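Long-range contacts in putative curved DNA-binding protein (Chaetomium thermophilum var. thermophilum DSM 1495, PDB 4IPA), which is a thermophilic Arx1 with a methionine aminopeptidase-like fold, linked to ribosome biogenesis, and possibly binds DNA: residues A[211-217]-A[230-236]; A[249-255]-A[344-350]. One frame throughout, in Å; residues are numbered along the deposited sequence.

Interaction 1 of 2, residues A[211-217]-A[230-236]; sequences IIESTTS and KIILSPG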
loop_
_atom_site.group_PDB
_atom_site.type_symbol
_atom_site.label_atom_id
_atom_site.label_comp_id
_atom_site.label_asym_id
_atom_site.label_seq_id
_atom_site.Cartn_x
_atom_site.Cartn_y
_atom_site.Cartn_z
ATOM N N ILE A 211 10.223 5.934 -10.850
ATOM C CA ILE A 211 8.927 5.520 -10.319
ATOM C C ILE A 211 8.664 4.096 -10.766
ATOM O O ILE A 211 8.901 3.754 -11.924
ATOM C CB ILE A 211 7.770 6.424 -10.840
ATOM C CG1 ILE A 211 7.936 7.855 -10.333
ATOM C CG2 ILE A 211 6.408 5.878 -10.390
ATOM C CD1 ILE A 211 7.862 7.949 -8.862
ATOM N N ILE A 212 8.149 3.263 -9.868
ATOM C CA ILE A 212 7.757 1.917 -10.273
ATOM C C ILE A 212 6.525 1.885 -11.199
ATOM O O ILE A 212 5.419 2.306 -10.838
ATOM C CB ILE A 212 7.542 1.007 -9.077
ATOM C CG1 ILE A 212 8.818 0.946 -8.227
ATOM C CG2 ILE A 212 7.124 -0.375 -9.544
ATOM C CD1 ILE A 212 8.577 0.269 -6.872
ATOM N N GLU A 213 6.736 1.391 -12.407
ATOM C CA GLU A 213 5.679 1.314 -13.402
ATOM C C GLU A 213 4.338 0.807 -12.859
ATOM O O GLU A 213 4.282 -0.243 -12.222
ATOM C CB GLU A 213 6.119 0.388 -14.525
ATOM C CG GLU A 213 6.830 1.076 -15.648
ATOM C CD GLU A 213 6.761 0.261 -16.934
ATOM O OE1 GLU A 213 6.606 -0.991 -16.852
ATOM O OE2 GLU A 213 6.845 0.876 -18.022
ATOM N N SER A 214 3.275 1.567 -13.118
ATOM C CA SER A 214 1.906 1.145 -12.838
ATOM C C SER A 214 1.580 1.064 -11.358
ATOM O O SER A 214 0.650 0.359 -10.967
ATOM C CB SER A 214 1.577 -0.193 -13.522
ATOM O OG SER A 214 1.589 -0.062 -14.938
ATOM N N THR A 215 2.347 1.772 -10.537
ATOM C CA THR A 215 2.003 1.923 -9.130
ATOM C C THR A 215 0.643 2.603 -9.029
ATOM O O THR A 215 0.456 3.693 -9.534
ATOM C CB THR A 215 3.075 2.740 -8.397
ATOM O OG1 THR A 215 4.283 1.972 -8.369
ATOM C CG2 THR A 215 2.643 3.065 -6.972
ATOM N N THR A 216 -0.310 1.943 -8.392
ATOM C CA THR A 216 -1.700 2.361 -8.489
ATOM C C THR A 216 -2.283 2.785 -7.146
ATOM O O THR A 216 -2.130 2.088 -6.145
ATOM C CB THR A 216 -2.570 1.211 -9.052
ATOM O OG1 THR A 216 -2.046 0.793 -10.314
ATOM C CG2 THR A 216 -4.038 1.661 -9.231
ATOM N N SER A 217 -2.956 3.929 -7.138
ATOM C CA SER A 217 -3.771 4.346 -6.002
ATOM C C SER A 217 -5.248 4.058 -6.274
ATOM O O SER A 217 -5.739 4.287 -7.366
ATOM C CB SER A 217 -3.531 5.824 -5.720
ATOM O OG SER A 217 -2.165 6.031 -5.378
ATOM N N LYS A 230 -9.211 5.163 -9.949
ATOM C CA LYS A 230 -7.828 4.813 -9.661
ATOM C C LYS A 230 -6.846 5.725 -10.401
ATOM O O LYS A 230 -7.114 6.211 -11.510
ATOM C CB LYS A 230 -7.547 3.359 -10.028
ATOM C CG LYS A 230 -7.430 3.139 -11.514
ATOM C CD LYS A 230 -7.558 1.676 -11.886
ATOM C CE LYS A 230 -7.735 1.517 -13.386
ATOM N NZ LYS A 230 -7.944 0.080 -13.751
ATOM N N ILE A 231 -5.705 5.953 -9.769
ATOM C CA ILE A 231 -4.622 6.681 -10.400
ATOM C C ILE A 231 -3.479 5.718 -10.669
ATOM O O ILE A 231 -2.985 5.075 -9.752
ATOM C CB ILE A 231 -4.136 7.806 -9.490
ATOM C CG1 ILE A 231 -5.264 8.833 -9.309
ATOM C CG2 ILE A 231 -2.887 8.459 -10.073
ATOM C CD1 ILE A 231 -4.931 9.950 -8.340
ATOM N N ILE A 232 -3.070 5.589 -11.922
ATOM C CA ILE A 232 -1.971 4.694 -12.231
ATOM C C ILE A 232 -0.732 5.479 -12.644
ATOM O O ILE A 232 -0.735 6.110 -13.695
ATOM C CB ILE A 232 -2.329 3.719 -13.347
ATOM C CG1 ILE A 232 -3.634 2.990 -13.025
ATOM C CG2 ILE A 232 -1.162 2.738 -13.585
ATOM C CD1 ILE A 232 -4.018 1.932 -14.051
ATOM N N LEU A 233 0.321 5.437 -11.822
ATOM C CA LEU A 233 1.572 6.148 -12.135
ATOM C C LEU A 233 2.383 5.462 -13.248
ATOM O O LEU A 233 2.414 4.226 -13.329
ATOM C CB LEU A 233 2.449 6.255 -10.896
ATOM C CG LEU A 233 1.851 6.933 -9.680
ATOM C CD1 LEU A 233 2.859 6.869 -8.563
ATOM C CD2 LEU A 233 1.434 8.390 -9.992
ATOM N N SER A 234 3.049 6.262 -14.079
ATOM C CA SER A 234 3.848 5.759 -15.203
ATOM C C SER A 234 3.235 4.528 -15.821
ATOM O O SER A 234 3.875 3.478 -15.876
ATOM C CB SER A 234 5.258 5.402 -14.762
ATOM O OG SER A 234 5.835 6.439 -14.017
ATOM N N PRO A 235 1.988 4.647 -16.281
ATOM C CA PRO A 235 1.286 3.516 -16.895
ATOM C C PRO A 235 2.139 2.831 -17.959
ATOM O O PRO A 235 2.148 1.601 -18.074
ATOM C CB PRO A 235 0.075 4.183 -17.570
ATOM C CG PRO A 235 0.389 5.664 -17.614
ATOM C CD PRO A 235 1.230 5.903 -16.397
ATOM N N GLY A 236 2.854 3.637 -18.736
ATOM C CA GLY A 236 3.530 3.130 -19.911
ATOM C C GLY A 236 2.557 3.000 -21.069
ATOM O O GLY A 236 2.071 4.008 -21.584
#
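Leu233 packs against Thr215 and Ile211 where an antiparallel beta hairpin, strand 210-220 with strand 230-232, runs out into loop. Its CD1 lies 4.1 Å from Thr215 CG2, and its CB touches Ile211 CG2. A branched aliphatic chain suits this place, because Ile196 and Leu200 of helix 193-205 also pack on it. The backbone of Leu233 is gripped too: its N donates to Thr215 O, and its O accepts from Ser214 N at 2.8 Å. That second bond is bent at the hydrogen (132°), and the same N-H makes a weak, longer bond to Ser234 O.

Ser234 points its CB toward segment 211-217, and its OG rests 3.7 Å from Ile211 CG2; the hydroxyl is bonded to Glu201 OE2 of helix 193-205, consistent with a small polar residue here. Ser217 sits in the regular part of the hairpin, paired with Ile231 by two backbone bonds, and its OG bonds Glu254 N of the next strand. On the face carrying Thr216 and Ile232 the two side chains lie side by side. With chi1 -56° Thr216 OG1 swings beside its own backbone N and reaches Ser214 O at 2.8 Å, from above the carbonyl plane.

Interaction 2 of 2, residues A[249-255]-A[344-350]; sequences DVWGVEV and RLLTTIA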
loop_
_atom_site.group_PDB
_atom_site.type_symbol
_atom_site.label_atom_id
_atom_site.label_comp_id
_atom_site.label_asym_id
_atom_site.label_seq_id
_atom_site.Cartn_x
_atom_site.Cartn_y
_atom_site.Cartn_z
ATOM N N ASP A 249 -14.245 11.277 -0.731
ATOM C CA ASP A 249 -13.525 10.045 -1.088
ATOM C C ASP A 249 -12.597 9.537 0.021
ATOM O O ASP A 249 -11.979 10.326 0.750
ATOM C CB ASP A 249 -12.632 10.272 -2.309
ATOM C CG ASP A 249 -13.393 10.336 -3.634
ATOM O OD1 ASP A 249 -14.630 10.146 -3.679
ATOM O OD2 ASP A 249 -12.710 10.567 -4.655
ATOM N N VAL A 250 -12.479 8.216 0.129
ATOM C CA VAL A 250 -11.308 7.625 0.774
ATOM C C VAL A 250 -10.430 6.858 -0.239
ATOM O O VAL A 250 -10.931 6.060 -1.053
ATOM C CB VAL A 250 -11.688 6.729 1.966
ATOM C CG1 VAL A 250 -10.466 5.987 2.473
ATOM C CG2 VAL A 250 -12.299 7.573 3.073
ATOM N N TRP A 251 -9.120 7.109 -0.179
ATOM C CA TRP A 251 -8.165 6.490 -1.090
ATOM C C TRP A 251 -7.033 5.741 -0.383
ATOM O O TRP A 251 -6.534 6.165 0.665
ATOM C CB TRP A 251 -7.516 7.551 -1.967
ATOM C CG TRP A 251 -8.368 8.111 -3.032
ATOM C CD1 TRP A 251 -9.370 9.029 -2.883
ATOM C CD2 TRP A 251 -8.271 7.839 -4.435
ATOM N NE1 TRP A 251 -9.921 9.322 -4.099
ATOM C CE2 TRP A 251 -9.258 8.618 -5.076
ATOM C CE3 TRP A 251 -7.436 7.018 -5.215
ATOM C CZ2 TRP A 251 -9.447 8.601 -6.461
ATOM C CZ3 TRP A 251 -7.616 6.995 -6.586
ATOM C CH2 TRP A 251 -8.621 7.789 -7.200
ATOM N N GLY A 252 -6.609 4.639 -0.992
ATOM C CA GLY A 252 -5.349 4.012 -0.636
ATOM C C GLY A 252 -4.283 4.563 -1.572
ATOM O O GLY A 252 -4.193 4.174 -2.734
ATOM N N VAL A 253 -3.482 5.498 -1.077
ATOM C CA VAL A 253 -2.523 6.179 -1.924
ATOM C C VAL A 253 -1.143 5.530 -1.835
ATOM O O VAL A 253 -0.543 5.475 -0.745
ATOM C CB VAL A 253 -2.385 7.668 -1.537
ATOM C CG1 VAL A 253 -1.330 8.343 -2.432
ATOM C CG2 VAL A 253 -3.750 8.394 -1.625
ATOM N N GLU A 254 -0.654 5.043 -2.978
ATOM C CA GLU A 254 0.638 4.360 -3.044
ATOM C C GLU A 254 1.624 5.030 -3.986
ATOM O O GLU A 254 1.267 5.458 -5.100
ATOM C CB GLU A 254 0.493 2.891 -3.467
ATOM C CG GLU A 254 1.822 2.123 -3.357
ATOM C CD GLU A 254 1.760 0.666 -3.796
ATOM O OE1 GLU A 254 0.658 0.087 -3.835
ATOM O OE2 GLU A 254 2.833 0.093 -4.105
ATOM N N VAL A 255 2.869 5.115 -3.525
ATOM C CA VAL A 255 3.997 5.445 -4.395
ATOM C C VAL A 255 5.106 4.416 -4.234
ATOM O O VAL A 255 5.287 3.853 -3.145
ATOM C CB VAL A 255 4.591 6.834 -4.100
ATOM C CG1 VAL A 255 3.555 7.918 -4.369
ATOM C CG2 VAL A 255 5.132 6.911 -2.664
ATOM N N ARG A 344 8.639 1.659 -1.031
ATOM C CA ARG A 344 7.195 1.896 -1.211
ATOM C C ARG A 344 6.545 2.513 0.026
ATOM O O ARG A 344 6.908 2.211 1.174
ATOM C CB ARG A 344 6.443 0.597 -1.574
ATOM C CG ARG A 344 6.960 -0.121 -2.828
ATOM C CD ARG A 344 5.987 -1.217 -3.320
ATOM N NE ARG A 344 5.779 -2.251 -2.312
ATOM C CZ ARG A 344 4.674 -2.377 -1.579
ATOM N NH1 ARG A 344 3.644 -1.544 -1.745
ATOM N NH2 ARG A 344 4.594 -3.349 -0.686
ATOM N N LEU A 345 5.592 3.398 -0.211
ATOM C CA LEU A 345 4.739 3.890 0.860
ATOM C C LEU A 345 3.286 3.769 0.439
ATOM O O LEU A 345 2.953 3.898 -0.737
ATOM C CB LEU A 345 5.055 5.345 1.170
ATOM C CG LEU A 345 6.458 5.617 1.719
ATOM C CD1 LEU A 345 6.820 7.102 1.536
ATOM C CD2 LEU A 345 6.538 5.188 3.179
ATOM N N LEU A 346 2.419 3.537 1.413
ATOM C CA LEU A 346 1.007 3.412 1.143
ATOM C C LEU A 346 0.301 4.043 2.331
ATOM O O LEU A 346 0.520 3.667 3.491
ATOM C CB LEU A 346 0.593 1.940 0.939
ATOM C CG LEU A 346 -0.655 1.696 0.068
ATOM C CD1 LEU A 346 -0.822 0.220 -0.395
ATOM C CD2 LEU A 346 -1.923 2.193 0.762
ATOM N N THR A 347 -0.529 5.025 2.023
ATOM C CA THR A 347 -1.248 5.776 3.027
ATOM C C THR A 347 -2.731 5.714 2.684
ATOM O O THR A 347 -3.117 5.915 1.532
ATOM C CB THR A 347 -0.794 7.256 3.014
ATOM O OG1 THR A 347 0.636 7.331 3.154
ATOM C CG2 THR A 347 -1.460 8.043 4.139
ATOM N N THR A 348 -3.571 5.445 3.670
ATOM C CA THR A 348 -5.013 5.554 3.464
ATOM C C THR A 348 -5.481 6.948 3.882
ATOM O O THR A 348 -5.314 7.330 5.034
ATOM C CB THR A 348 -5.768 4.477 4.253
ATOM O OG1 THR A 348 -5.436 3.191 3.715
ATOM C CG2 THR A 348 -7.304 4.707 4.149
ATOM N N ILE A 349 -6.035 7.710 2.945
ATOM C CA ILE A 349 -6.452 9.083 3.230
ATOM C C ILE A 349 -7.955 9.309 3.145
ATOM O O ILE A 349 -8.685 8.553 2.502
ATOM C CB ILE A 349 -5.829 10.100 2.253
ATOM C CG1 ILE A 349 -6.395 9.878 0.845
ATOM C CG2 ILE A 349 -4.299 10.057 2.316
ATOM C CD1 ILE A 349 -5.908 10.865 -0.194
ATOM N N ALA A 350 -8.396 10.389 3.783
ATOM C CA ALA A 350 -9.744 10.897 3.589
ATOM C C ALA A 350 -9.686 12.305 2.997
ATOM O O ALA A 350 -8.848 13.121 3.379
ATOM C CB ALA A 350 -10.510 10.898 4.897
HETATM O O HOH W 1 1.470 6.789 0.547
#
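Ile349 and Val253 interlock on one face of an antiparallel strand pair, 250-258 with 342-352, in the central sheet of a methionine aminopeptidase-like (pita-bread) fold. Ile349 CG1 takes the position between backbone N and carbonyl carbon (chi1 67°), which sends CD1 across to strand 250-258, where it meets Val253 CG2 at 3.6 Å. The same side chain lies against Trp251 CB, with CG1 3.8 Å away, so the bump of the isoleucine fills the hollow between valine and tryptophan. The indole leads away from strand 342-352, and its NE1 bonds Asp249 OD2, whose carboxylate also has a salt bridge to Lys229. Farther along this face Val255 CG2 lies beside Leu345 CB. Beta-branched residues suit such extended backbone; Val253 and Val255 also meet helix 148-167, and Leu345 meets Trp365.

On the other face Gly252, with no side chain, leaves room for Leu346, whose CD2 comes to 4.1 Å from Gly252 C. Val250 CG1 leans obliquely against Thr348 CG2, while CG2 faces the small Ala350. Glu254, extended with CG anti to its backbone N (chi1 -172°), runs over Leu346 to Arg344. Glu254 OE2 receives Arg344 NH1 at 3.0 Å from above the carboxylate plane, with the carboxylate and guanidinium planes 58° apart, a single-contact salt bridge, not a flat two-pronged one.

Six backbone bonds join the hydrogen-bonded pairs, and water 1 donates to Val253 O at 2.7 Å while accepting from Thr347 OG1. The chemistry thus divides by position: aliphatic groups make up much of the contact, with this one water held on it; the pair satisfies the backbone of alternate residues, and neighbouring strands serve the others; opposite charges at Glu254 and Arg344 would probably stabilise each other's ionised forms.

In the fold
Of these strands, 210-220 comes first in the chain; interaction 1 closes a short loop when strand 230-232 folds back along it, 12 residues separating segments 211-217 and 230-236. The chain then runs on into strand 250-258, which lies on the other side of 210-220. Interaction 2 closes later and over a much longer loop, 88 residues separating 249-255 and 344-350, among them helices 286-299 and 312-324. The loops follow in series, neither nesting nor crossing. The centres of the two contacts lie about 13 Å apart, and strands 210-220 and 250-258 join them side by side: the first contact ties on an outermost strand, the second the sheet's buried middle.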